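Long-range contacts in deoxyhypusine hydroxylase (Homo sapiens, PDB 4D50), which hydroxylates the deoxyhypusine side chain of translation initiation factor eIF5A at a diiron centre, the second and last step of hypusine formation: residues G16-V20 against W47-A51; L33-R37 against C66-M70; Y149-D153 against G219-H223. All coordinates share one frame; numbering follows the deposited sequence.

Contact 1: G16-V20 against W47-A51; sequences GQTLV and WISQA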
ATOM      1  N   GLY A  16     -13.589  -7.776  14.357  1.00 17.61           N
ATOM      2  CA  GLY A  16     -12.330  -8.323  14.801  1.00 16.21           C
ATOM      3  C   GLY A  16     -12.265  -9.845  14.814  1.00 17.64           C
ATOM      4  O   GLY A  16     -11.260 -10.442  14.355  1.00 15.19           O
ATOM      5  N   GLN A  17     -13.286 -10.485  15.374  1.00 19.20           N
ATOM      6  CA  GLN A  17     -13.291 -11.960  15.359  1.00 21.65           C
ATOM      7  C   GLN A  17     -13.245 -12.476  13.944  1.00 19.90           C
ATOM      8  O   GLN A  17     -12.626 -13.510  13.711  1.00 23.27           O
ATOM      9  CB  GLN A  17     -14.473 -12.535  16.166  1.00 24.81           C
ATOM     10  CG  GLN A  17     -14.091 -12.651  17.634  1.00 29.50           C
ATOM     11  CD  GLN A  17     -15.246 -12.498  18.613  1.00 34.86           C
ATOM     12  OE1 GLN A  17     -16.375 -12.184  18.248  1.00 34.37           O
ATOM     13  NE2 GLN A  17     -14.947 -12.740  19.885  1.00 38.58           N
ATOM     14  N   THR A  18     -13.900 -11.790  13.016  1.00 18.25           N
ATOM     15  CA  THR A  18     -13.951 -12.219  11.588  1.00 17.09           C
ATOM     16  C   THR A  18     -12.537 -12.115  10.978  1.00 17.28           C
ATOM     17  O   THR A  18     -12.048 -13.063  10.482  1.00 15.29           O
ATOM     18  CB  THR A  18     -14.891 -11.395  10.799  1.00 17.88           C
ATOM     19  OG1 THR A  18     -16.212 -11.563  11.319  1.00 17.30           O
ATOM     20  CG2 THR A  18     -14.888 -11.758   9.351  1.00 15.87           C
ATOM     21  N   LEU A  19     -11.896 -10.966  11.144  1.00 14.26           N
ATOM     22  CA  LEU A  19     -10.519 -10.799  10.786  1.00 13.25           C
ATOM     23  C   LEU A  19      -9.508 -11.863  11.236  1.00 15.30           C
ATOM     24  O   LEU A  19      -8.675 -12.270  10.463  1.00 15.17           O
ATOM     25  CB  LEU A  19     -10.020  -9.410  11.241  1.00 12.04           C
ATOM     26  CG  LEU A  19      -8.583  -9.106  10.815  1.00 11.68           C
ATOM     27  CD1 LEU A  19      -8.349  -9.158   9.320  1.00 12.69           C
ATOM     28  CD2 LEU A  19      -8.242  -7.711  11.412  1.00 10.66           C
ATOM     29  N   VAL A  20      -9.554 -12.276  12.514  1.00 15.40           N
ATOM     30  CA  VAL A  20      -8.501 -13.133  13.072  1.00 15.44           C
ATOM     31  C   VAL A  20      -8.795 -14.632  12.838  1.00 17.73           C
ATOM     32  O   VAL A  20      -7.921 -15.468  13.084  1.00 18.86           O
ATOM     33  CB  VAL A  20      -8.208 -12.906  14.551  1.00 16.21           C
ATOM     34  CG1 VAL A  20      -7.801 -11.437  14.819  1.00 16.03           C
ATOM     35  CG2 VAL A  20      -9.382 -13.334  15.444  1.00 18.11           C
ATOM     36  N   TRP A  47      -7.155  -5.889  17.476  1.00 12.59           N
ATOM     37  CA  TRP A  47      -7.623  -6.962  16.647  1.00 14.47           C
ATOM     38  C   TRP A  47      -6.763  -7.043  15.347  1.00 12.54           C
ATOM     39  O   TRP A  47      -6.452  -8.107  14.885  1.00 11.69           O
ATOM     40  CB  TRP A  47      -9.082  -6.761  16.275  1.00 17.76           C
ATOM     41  CG  TRP A  47     -10.100  -7.041  17.348  1.00 18.75           C
ATOM     42  CD1 TRP A  47     -10.938  -6.131  17.944  1.00 20.73           C
ATOM     43  CD2 TRP A  47     -10.448  -8.320  17.892  1.00 21.87           C
ATOM     44  NE1 TRP A  47     -11.776  -6.760  18.834  1.00 22.05           N
ATOM     45  CE2 TRP A  47     -11.476  -8.100  18.859  1.00 22.99           C
ATOM     46  CE3 TRP A  47      -9.966  -9.613  17.700  1.00 22.87           C
ATOM     47  CZ2 TRP A  47     -12.046  -9.138  19.591  1.00 23.58           C
ATOM     48  CZ3 TRP A  47     -10.538 -10.664  18.433  1.00 25.57           C
ATOM     49  CH2 TRP A  47     -11.552 -10.412  19.386  1.00 25.11           C
ATOM     50  N   ILE A  48      -6.388  -5.903  14.805  1.00 12.28           N
ATOM     51  CA  ILE A  48      -5.574  -5.861  13.545  1.00 11.28           C
ATOM     52  C   ILE A  48      -4.198  -6.451  13.882  1.00 12.50           C
ATOM     53  O   ILE A  48      -3.593  -7.179  13.108  1.00 10.88           O
ATOM     54  CB  ILE A  48      -5.433  -4.430  12.999  1.00 11.32           C
ATOM     55  CG1 ILE A  48      -6.790  -3.892  12.461  1.00 10.78           C
ATOM     56  CG2 ILE A  48      -4.405  -4.309  11.883  1.00 10.00           C
ATOM     57  CD1 ILE A  48      -6.753  -2.464  12.056  1.00 10.67           C
ATOM     58  N   SER A  49      -3.721  -6.107  15.092  1.00 11.76           N
ATOM     59  CA  SER A  49      -2.408  -6.470  15.559  1.00 13.97           C
ATOM     60  C   SER A  49      -2.341  -7.947  15.823  1.00 15.23           C
ATOM     61  O   SER A  49      -1.328  -8.578  15.508  1.00 15.95           O
ATOM     62  CB  SER A  49      -2.099  -5.699  16.869  1.00 13.48           C
ATOM     63  OG  SER A  49      -1.865  -4.297  16.585  1.00 13.47           O
ATOM     64  N   GLN A  50      -3.445  -8.486  16.326  1.00 14.54           N
ATOM     65  CA  GLN A  50      -3.569  -9.921  16.556  1.00 16.47           C
ATOM     66  C   GLN A  50      -3.435 -10.730  15.266  1.00 16.32           C
ATOM     67  O   GLN A  50      -2.867 -11.808  15.274  1.00 15.74           O
ATOM     68  CB  GLN A  50      -4.860 -10.243  17.329  1.00 18.99           C
ATOM     69  CG  GLN A  50      -5.026 -11.692  17.814  1.00 21.30           C
ATOM     70  CD  GLN A  50      -6.362 -11.913  18.546  1.00 23.87           C
ATOM     71  OE1 GLN A  50      -6.819 -11.053  19.256  1.00 24.50           O
ATOM     72  NE2 GLN A  50      -7.038 -13.026  18.259  1.00 27.02           N
ATOM     73  N   ALA A  51      -3.924 -10.205  14.164  1.00 15.72           N
ATOM     74  CA  ALA A  51      -3.811 -10.916  12.857  1.00 16.98           C
ATOM     75  C   ALA A  51      -2.424 -11.057  12.267  1.00 18.79           C
ATOM     76  O   ALA A  51      -2.259 -11.804  11.267  1.00 19.38           O
ATOM     77  CB  ALA A  51      -4.764 -10.290  11.852  1.00 17.20           C
TER
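Gly16 and Trp47 bring the two backbones to 5.2 Å between their CA atoms, and Val20 and Ala51 meet at the same CA separation. Segment 16-20 lies on helix 3-20 and segment 47-51 on helix 42-50. Segment 47-51 lies in the HEAT-repeat region of this all-helical protein, and helix 3-20 packs against it, with helix 26-39 between them in sequence. No hydrogen bond joins the segments; the contact is packing. The Trp47 indole lies flat against the first helix. Gly16 CA sits over one face of its five-membered ring, 3.8 Å from the centroid and 22° off the normal, a CH-pi contact. With no side chain on Gly16, the ring can rest directly on the backbone. Gln17 N lies over the same face, and Gln17 CG touches Trp47 CH2; the Gln17 amide plane is turned 67° from the ring. Trp47 NE1 is hydrogen-bonded to Asp13 OD1, about one turn before Gly16 on helix 3-20. The CB of Leu19 is directed toward helix 42-50. Its CG lies anti to the backbone N (chi1 -176°), which carries CD2 to the Ile48 backbone and CG to Ala51 CB. Leu33 and Leu36 of helix 26-39 also touch Leu19. Val20 CG1 comes to the indole edge near its plane, 4.0 Å from Trp47 CE3, and Val20 CG2 lies 3.7 Å from Gln50 NE2.

Contact 2: L33-R37 against C66-M70; sequences LFTLR and CLGQM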
ATOM      1  N   LEU A  33     -11.051  -6.087   7.969  1.00 12.24           N
ATOM      2  CA  LEU A  33      -9.900  -5.238   8.146  1.00 12.56           C
ATOM      3  C   LEU A  33     -10.151  -3.791   7.748  1.00 12.14           C
ATOM      4  O   LEU A  33      -9.834  -2.901   8.486  1.00 12.63           O
ATOM      5  CB  LEU A  33      -8.694  -5.767   7.335  1.00 12.32           C
ATOM      6  CG  LEU A  33      -7.462  -4.844   7.270  1.00 11.72           C
ATOM      7  CD1 LEU A  33      -6.866  -4.575   8.669  1.00 12.47           C
ATOM      8  CD2 LEU A  33      -6.415  -5.433   6.329  1.00 10.89           C
ATOM      9  N   PHE A  34     -10.676  -3.521   6.532  1.00 13.21           N
ATOM     10  CA  PHE A  34     -10.924  -2.183   6.128  1.00 13.19           C
ATOM     11  C   PHE A  34     -12.047  -1.513   6.903  1.00 12.55           C
ATOM     12  O   PHE A  34     -12.006  -0.313   7.135  1.00 14.58           O
ATOM     13  CB  PHE A  34     -11.073  -2.097   4.607  1.00 13.87           C
ATOM     14  CG  PHE A  34      -9.742  -2.219   3.931  1.00 17.07           C
ATOM     15  CD1 PHE A  34      -8.790  -1.160   4.003  1.00 18.81           C
ATOM     16  CD2 PHE A  34      -9.400  -3.367   3.282  1.00 19.96           C
ATOM     17  CE1 PHE A  34      -7.526  -1.277   3.454  1.00 18.27           C
ATOM     18  CE2 PHE A  34      -8.118  -3.486   2.731  1.00 19.45           C
ATOM     19  CZ  PHE A  34      -7.210  -2.447   2.829  1.00 18.71           C
ATOM     20  N   THR A  35     -12.970  -2.288   7.424  1.00 13.29           N
ATOM     21  CA  THR A  35     -13.956  -1.671   8.295  1.00 14.12           C
ATOM     22  C   THR A  35     -13.253  -1.217   9.589  1.00 13.53           C
ATOM     23  O   THR A  35     -13.488  -0.096  10.035  1.00 15.71           O
ATOM     24  CB  THR A  35     -15.107  -2.644   8.564  1.00 15.18           C
ATOM     25  OG1 THR A  35     -15.666  -3.004   7.293  1.00 15.70           O
ATOM     26  CG2 THR A  35     -16.226  -2.034   9.477  1.00 15.51           C
ATOM     27  N   LEU A  36     -12.438  -2.056  10.188  1.00 11.46           N
ATOM     28  CA  LEU A  36     -11.717  -1.666  11.386  1.00 11.79           C
ATOM     29  C   LEU A  36     -10.847  -0.483  11.152  1.00 11.60           C
ATOM     30  O   LEU A  36     -10.674   0.317  12.060  1.00 11.62           O
ATOM     31  CB  LEU A  36     -10.893  -2.790  11.951  1.00 12.89           C
ATOM     32  CG  LEU A  36     -11.662  -3.992  12.493  1.00 13.38           C
ATOM     33  CD1 LEU A  36     -10.680  -5.113  12.850  1.00 14.12           C
ATOM     34  CD2 LEU A  36     -12.453  -3.603  13.749  1.00 14.02           C
ATOM     35  N   ARG A  37     -10.190  -0.441   9.995  1.00 11.34           N
ATOM     36  CA  ARG A  37      -9.365   0.707   9.666  1.00 11.04           C
ATOM     37  C   ARG A  37     -10.147   1.999   9.741  1.00 11.25           C
ATOM     38  O   ARG A  37      -9.653   3.015  10.250  1.00 11.22           O
ATOM     39  CB  ARG A  37      -8.763   0.488   8.267  1.00 12.56           C
ATOM     40  CG  ARG A  37      -7.880   1.610   7.796  1.00 13.50           C
ATOM     41  CD  ARG A  37      -8.650   2.548   6.938  1.00 15.10           C
ATOM     42  NE  ARG A  37      -7.949   3.723   6.427  1.00 15.71           N
ATOM     43  CZ  ARG A  37      -7.822   4.846   7.115  1.00 17.60           C
ATOM     44  NH1 ARG A  37      -8.220   4.899   8.375  1.00 17.14           N
ATOM     45  NH2 ARG A  37      -7.226   5.906   6.579  1.00 18.19           N
ATOM     46  N   CYS A  66      -2.889  -0.597   6.822  1.00  7.79           N
ATOM     47  CA  CYS A  66      -4.044  -0.040   7.532  1.00  8.55           C
ATOM     48  C   CYS A  66      -3.605   0.694   8.786  1.00  8.33           C
ATOM     49  O   CYS A  66      -4.092   1.789   9.018  1.00  7.88           O
ATOM     50  CB  CYS A  66      -5.140  -1.067   7.866  1.00  9.17           C
ATOM     51  SG  CYS A  66      -6.060  -1.543   6.390  1.00  9.47           S
ATOM     52  N   LEU A  67      -2.664   0.120   9.570  1.00  8.50           N
ATOM     53  CA  LEU A  67      -2.240   0.801  10.809  1.00  9.44           C
ATOM     54  C   LEU A  67      -1.546   2.096  10.460  1.00  9.71           C
ATOM     55  O   LEU A  67      -1.550   3.071  11.231  1.00  9.01           O
ATOM     56  CB  LEU A  67      -1.287  -0.109  11.625  1.00  9.50           C
ATOM     57  CG  LEU A  67      -1.993  -1.360  12.243  1.00  9.85           C
ATOM     58  CD1 LEU A  67      -0.982  -2.235  12.919  1.00 11.17           C
ATOM     59  CD2 LEU A  67      -3.127  -0.986  13.209  1.00 10.10           C
ATOM     60  N   GLY A  68      -0.845   2.090   9.346  1.00  9.27           N
ATOM     61  CA  GLY A  68      -0.203   3.311   8.884  1.00  8.50           C
ATOM     62  C   GLY A  68      -1.239   4.397   8.613  1.00  8.89           C
ATOM     63  O   GLY A  68      -1.053   5.563   9.010  1.00  9.73           O
ATOM     64  N   GLN A  69      -2.190   4.069   7.798  1.00  8.37           N
ATOM     65  CA  GLN A  69      -3.200   5.012   7.327  1.00  8.40           C
ATOM     66  C   GLN A  69      -4.075   5.553   8.450  1.00  9.05           C
ATOM     67  O   GLN A  69      -4.586   6.700   8.322  1.00  9.60           O
ATOM     68  CB  GLN A  69      -4.061   4.328   6.216  1.00  8.59           C
ATOM     69  CG  GLN A  69      -3.245   3.917   5.030  1.00  8.53           C
ATOM     70  CD  GLN A  69      -2.677   5.052   4.259  1.00  8.35           C
ATOM     71  OE1 GLN A  69      -3.415   5.883   3.823  1.00 11.32           O
ATOM     72  NE2 GLN A  69      -1.347   5.068   4.063  1.00  8.87           N
ATOM     73  N   MET A  70      -4.206   4.739   9.539  1.00  9.14           N
ATOM     74  CA  MET A  70      -4.945   5.095  10.741  1.00 10.33           C
ATOM     75  C   MET A  70      -4.299   6.249  11.513  1.00 10.68           C
ATOM     76  O   MET A  70      -4.965   6.973  12.247  1.00 10.26           O
ATOM     77  CB  MET A  70      -5.161   3.897  11.581  1.00 10.73           C
ATOM     78  CG  MET A  70      -6.134   2.893  10.951  1.00 12.24           C
ATOM     79  SD  MET A  70      -6.080   1.279  11.719  1.00 11.29           S
ATOM     80  CE  MET A  70      -7.189   1.545  13.058  1.00 12.89           C
TER
HETATM   81  O   HOH W   1      -6.245   8.159   6.986  1.00 23.54           O
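Cys66 sends its sulfur to the Phe34 ring, a sulfur-aromatic contact between two neighbouring helices. SG lies 3.9 Å from the ring centroid and 37° off the normal, so the approach is oblique. The nearest ring atom is Phe34 CE1, at 3.3 Å from Cys66 SG, a tight fit. Leu33 meets the same sulfur with its branch point: Leu33 CG is 3.7 Å from Cys66 SG, and both of its methyls are close by. The leucine CG is anti to the backbone N, which directs the branch across to Cys66. The sulfur meets an aromatic and an aliphatic neighbour on adjacent sides. Arg37 lies along Cys66, Gln69 and Met70. Its CG rests 3.8 Å from Cys66 CB. The chain then bends at chi2 (-96°) and runs past Met70 in the opposite direction. Gln69 CB and Met70 N lie over one face of the guanidinium. A water links the two helices at this end: it accepts from Arg37 NH2 at 2.5 Å, a distance so short that its exact value is doubtful, and donates to Gln69 O at 2.6 Å. The Gln69 amide turns away from Arg37, toward Val152 in the 149-153 loop. Met70 bends at chi3, and its CE reaches Leu36 O at 3.8 Å. Ile45 and Ile48 of helix 42-50 also pack on Met70. The helix segments run nearly parallel, with axes 10.1 Å apart and a signed crossing angle of -17°. Segment 66-70 belongs to the first HEAT-like repeat, 59-85, and near-parallel packing of neighbouring helices of this kind is characteristic of a HEAT-like solenoid.

Contact 3: Y149-D153 against G219-H223; sequences YLSVD and GQLQH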
ATOM      1  N   TYR A 149      -6.408  12.676  -3.358  1.00 13.44           N
ATOM      2  CA  TYR A 149      -6.492  11.321  -2.778  1.00 12.45           C
ATOM      3  C   TYR A 149      -6.428  11.398  -1.241  1.00 12.55           C
ATOM      4  O   TYR A 149      -5.804  12.261  -0.700  1.00 14.57           O
ATOM      5  CB  TYR A 149      -5.369  10.459  -3.345  1.00 11.21           C
ATOM      6  CG  TYR A 149      -5.593  10.256  -4.847  1.00 10.40           C
ATOM      7  CD1 TYR A 149      -5.137  11.197  -5.752  1.00 11.42           C
ATOM      8  CD2 TYR A 149      -6.368   9.221  -5.314  1.00 11.02           C
ATOM      9  CE1 TYR A 149      -5.415  11.079  -7.106  1.00 12.04           C
ATOM     10  CE2 TYR A 149      -6.626   9.075  -6.644  1.00 10.73           C
ATOM     11  CZ  TYR A 149      -6.124  10.015  -7.533  1.00 11.61           C
ATOM     12  OH  TYR A 149      -6.304   9.960  -8.828  1.00 12.56           O
ATOM     13  N   LEU A 150      -7.158  10.541  -0.581  1.00 16.11           N
ATOM     14  CA  LEU A 150      -7.285  10.621   0.865  1.00 17.04           C
ATOM     15  C   LEU A 150      -6.260   9.760   1.563  1.00 14.33           C
ATOM     16  O   LEU A 150      -6.116   9.843   2.805  1.00 14.29           O
ATOM     17  CB  LEU A 150      -8.695  10.261   1.321  1.00 19.35           C
ATOM     18  CG  LEU A 150      -9.832  11.184   0.803  1.00 22.15           C
ATOM     19  CD1 LEU A 150     -11.191  10.638   1.110  1.00 24.16           C
ATOM     20  CD2 LEU A 150      -9.681  12.619   1.319  1.00 24.16           C
ATOM     21  N   SER A 151      -5.510   9.027   0.779  1.00 11.46           N
ATOM     22  CA  SER A 151      -4.404   8.222   1.274  1.00 10.14           C
ATOM     23  C   SER A 151      -3.380   9.069   1.932  1.00  9.28           C
ATOM     24  O   SER A 151      -3.164  10.242   1.530  1.00  9.26           O
ATOM     25  CB  SER A 151      -3.747   7.394   0.147  1.00  9.88           C
ATOM     26  OG  SER A 151      -3.383   8.189  -0.943  1.00  9.69           O
ATOM     27  N   VAL A 152      -2.669   8.477   2.884  1.00  9.63           N
ATOM     28  CA  VAL A 152      -1.450   9.063   3.348  1.00 10.13           C
ATOM     29  C   VAL A 152      -0.287   8.454   2.596  1.00 10.05           C
ATOM     30  O   VAL A 152      -0.028   7.246   2.714  1.00 11.83           O
ATOM     31  CB  VAL A 152      -1.243   8.795   4.860  1.00 10.02           C
ATOM     32  CG1 VAL A 152       0.058   9.470   5.353  1.00 10.92           C
ATOM     33  CG2 VAL A 152      -2.474   9.184   5.685  1.00 10.59           C
ATOM     34  N   ASP A 153       0.412   9.268   1.831  1.00  9.86           N
ATOM     35  CA  ASP A 153       1.388   8.777   0.859  1.00 10.18           C
ATOM     36  C   ASP A 153       2.775   8.804   1.425  1.00  9.19           C
ATOM     37  O   ASP A 153       3.067   9.587   2.368  1.00  9.84           O
ATOM     38  CB  ASP A 153       1.333   9.652  -0.416  1.00  9.85           C
ATOM     39  CG  ASP A 153      -0.045   9.626  -1.105  1.00 11.59           C
ATOM     40  OD1 ASP A 153      -0.784   8.570  -0.982  1.00 12.34           O
ATOM     41  OD2 ASP A 153      -0.405  10.643  -1.689  1.00 11.40           O
ATOM     42  N   GLY A 219      -3.361   2.079  -9.723  1.00  8.18           N
ATOM     43  CA  GLY A 219      -4.592   1.600  -9.174  1.00  8.81           C
ATOM     44  C   GLY A 219      -5.408   2.695  -8.529  1.00  9.59           C
ATOM     45  O   GLY A 219      -6.673   2.686  -8.542  1.00 11.91           O
ATOM     46  N   GLN A 220      -4.740   3.748  -8.012  1.00  9.56           N
ATOM     47  CA  GLN A 220      -5.472   4.876  -7.411  1.00 10.09           C
ATOM     48  C   GLN A 220      -6.016   5.761  -8.480  1.00 10.75           C
ATOM     49  O   GLN A 220      -7.226   6.145  -8.398  1.00 12.07           O
ATOM     50  CB  GLN A 220      -4.529   5.706  -6.535  1.00 10.24           C
ATOM     51  CG  GLN A 220      -4.110   5.076  -5.256  1.00 10.40           C
ATOM     52  CD  GLN A 220      -3.390   6.122  -4.386  1.00 10.99           C
ATOM     53  OE1 GLN A 220      -2.358   6.685  -4.762  1.00 10.83           O
ATOM     54  NE2 GLN A 220      -3.990   6.409  -3.271  1.00 13.30           N
ATOM     55  N   LEU A 221      -5.181   6.073  -9.480  1.00 11.02           N
ATOM     56  CA  LEU A 221      -5.545   6.927 -10.621  1.00 10.94           C
ATOM     57  C   LEU A 221      -6.669   6.236 -11.419  1.00 12.53           C
ATOM     58  O   LEU A 221      -7.634   6.888 -11.846  1.00 12.37           O
ATOM     59  CB  LEU A 221      -4.385   7.120 -11.552  1.00 10.95           C
ATOM     60  CG  LEU A 221      -4.584   8.007 -12.773  1.00 11.04           C
ATOM     61  CD1 LEU A 221      -5.163   9.400 -12.418  1.00 11.15           C
ATOM     62  CD2 LEU A 221      -3.271   8.159 -13.453  1.00 10.77           C
ATOM     63  N   GLN A 222      -6.593   4.921 -11.530  1.00 14.69           N
ATOM     64  CA  GLN A 222      -7.742   4.192 -12.108  1.00 15.15           C
ATOM     65  C   GLN A 222      -8.012   4.591 -13.554  1.00 15.94           C
ATOM     66  O   GLN A 222      -9.164   4.448 -14.041  1.00 17.97           O
ATOM     67  CB  GLN A 222      -9.031   4.373 -11.234  1.00 16.36           C
ATOM     68  CG  GLN A 222      -9.364   3.168 -10.391  1.00 18.56           C
ATOM     69  CD  GLN A 222     -10.759   3.220  -9.775  1.00 20.08           C
ATOM     70  OE1 GLN A 222     -10.916   3.204  -8.573  1.00 27.79           O
ATOM     71  NE2 GLN A 222     -11.790   3.272 -10.616  1.00 24.99           N
ATOM     72  N   HIS A 223      -7.002   5.067 -14.280  1.00 16.03           N
ATOM     73  CA  HIS A 223      -7.168   5.439 -15.651  1.00 15.98           C
ATOM     74  C   HIS A 223      -6.894   4.218 -16.535  1.00 15.89           C
ATOM     75  O   HIS A 223      -5.852   3.547 -16.417  1.00 15.54           O
ATOM     76  CB  HIS A 223      -6.252   6.529 -16.101  1.00 16.85           C
ATOM     77  CG  HIS A 223      -6.680   7.172 -17.380  1.00 20.60           C
ATOM     78  ND1 HIS A 223      -6.564   6.563 -18.615  1.00 20.05           N
ATOM     79  CD2 HIS A 223      -7.279   8.362 -17.607  1.00 24.05           C
ATOM     80  CE1 HIS A 223      -7.047   7.353 -19.553  1.00 19.66           C
ATOM     81  NE2 HIS A 223      -7.481   8.457 -18.974  1.00 23.27           N
TER
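Ser151 OG accepts a hydrogen bond from Gln220 NE2 at 3.0 Å, with an N-H...O angle of 157°. The serine oxygen lies almost in the amide plane of Gln220, 2° out of it. The glutamine chain is extended beyond CG and so spans from the helix to the loop. Beside this bond, the Tyr149 side chain crosses Gln220 obliquely. Its ring edge meets the backbone: Tyr149 CE2 is 3.5 Å from Gln220 O, which is near the ring plane. Tyr149 OH comes 3.6 Å from Leu221 CA and also nears the CD1 methyl of Leu221. The contact joins the loop between helices 121-140 and 163-171 to the C-terminal end of helix 208-221, in the fourth HEAT-like repeat. There the chain leaves the helix at Gln222, which has positive phi. A second shell fixes the polar groups. Ser151 OG donates to Asp153 OD1 at 2.6 Å, on the syn side of the carboxylate, so the serine hydroxyl accepts from the amide and donates to the acid. Arg188 of helix 177-190 then ties both sides together: its NH2 forms a salt bridge with Asp153 OD2, and its NH1 is hydrogen-bonded to Gln220 OE1.

How the contacts relate
Contacts 1 and 2 are neighbours, with centres 11 Å apart, and their segments alternate along the chain. They share a packed interior: Ile48 CG2 lies 3.8 Å from Leu67 CD2, and Ile48 CG1 is 3.9 Å from Leu33 CD1. Contact 3 is remote from contact 1, with nearest atoms about 14 Å apart. It meets contact 2 through a probable hydrogen bond of 2.9 Å between Gln69 OE1 and Val152 N. The 149-153 loop therefore touches both the first and the fourth HEAT-like repeats. The diiron site is close to contacts 2 and 3: the Gln69 side chain is about 7 Å from that of iron ligand Glu95, and the Gln220 side chain about 8 Å from that of Glu246.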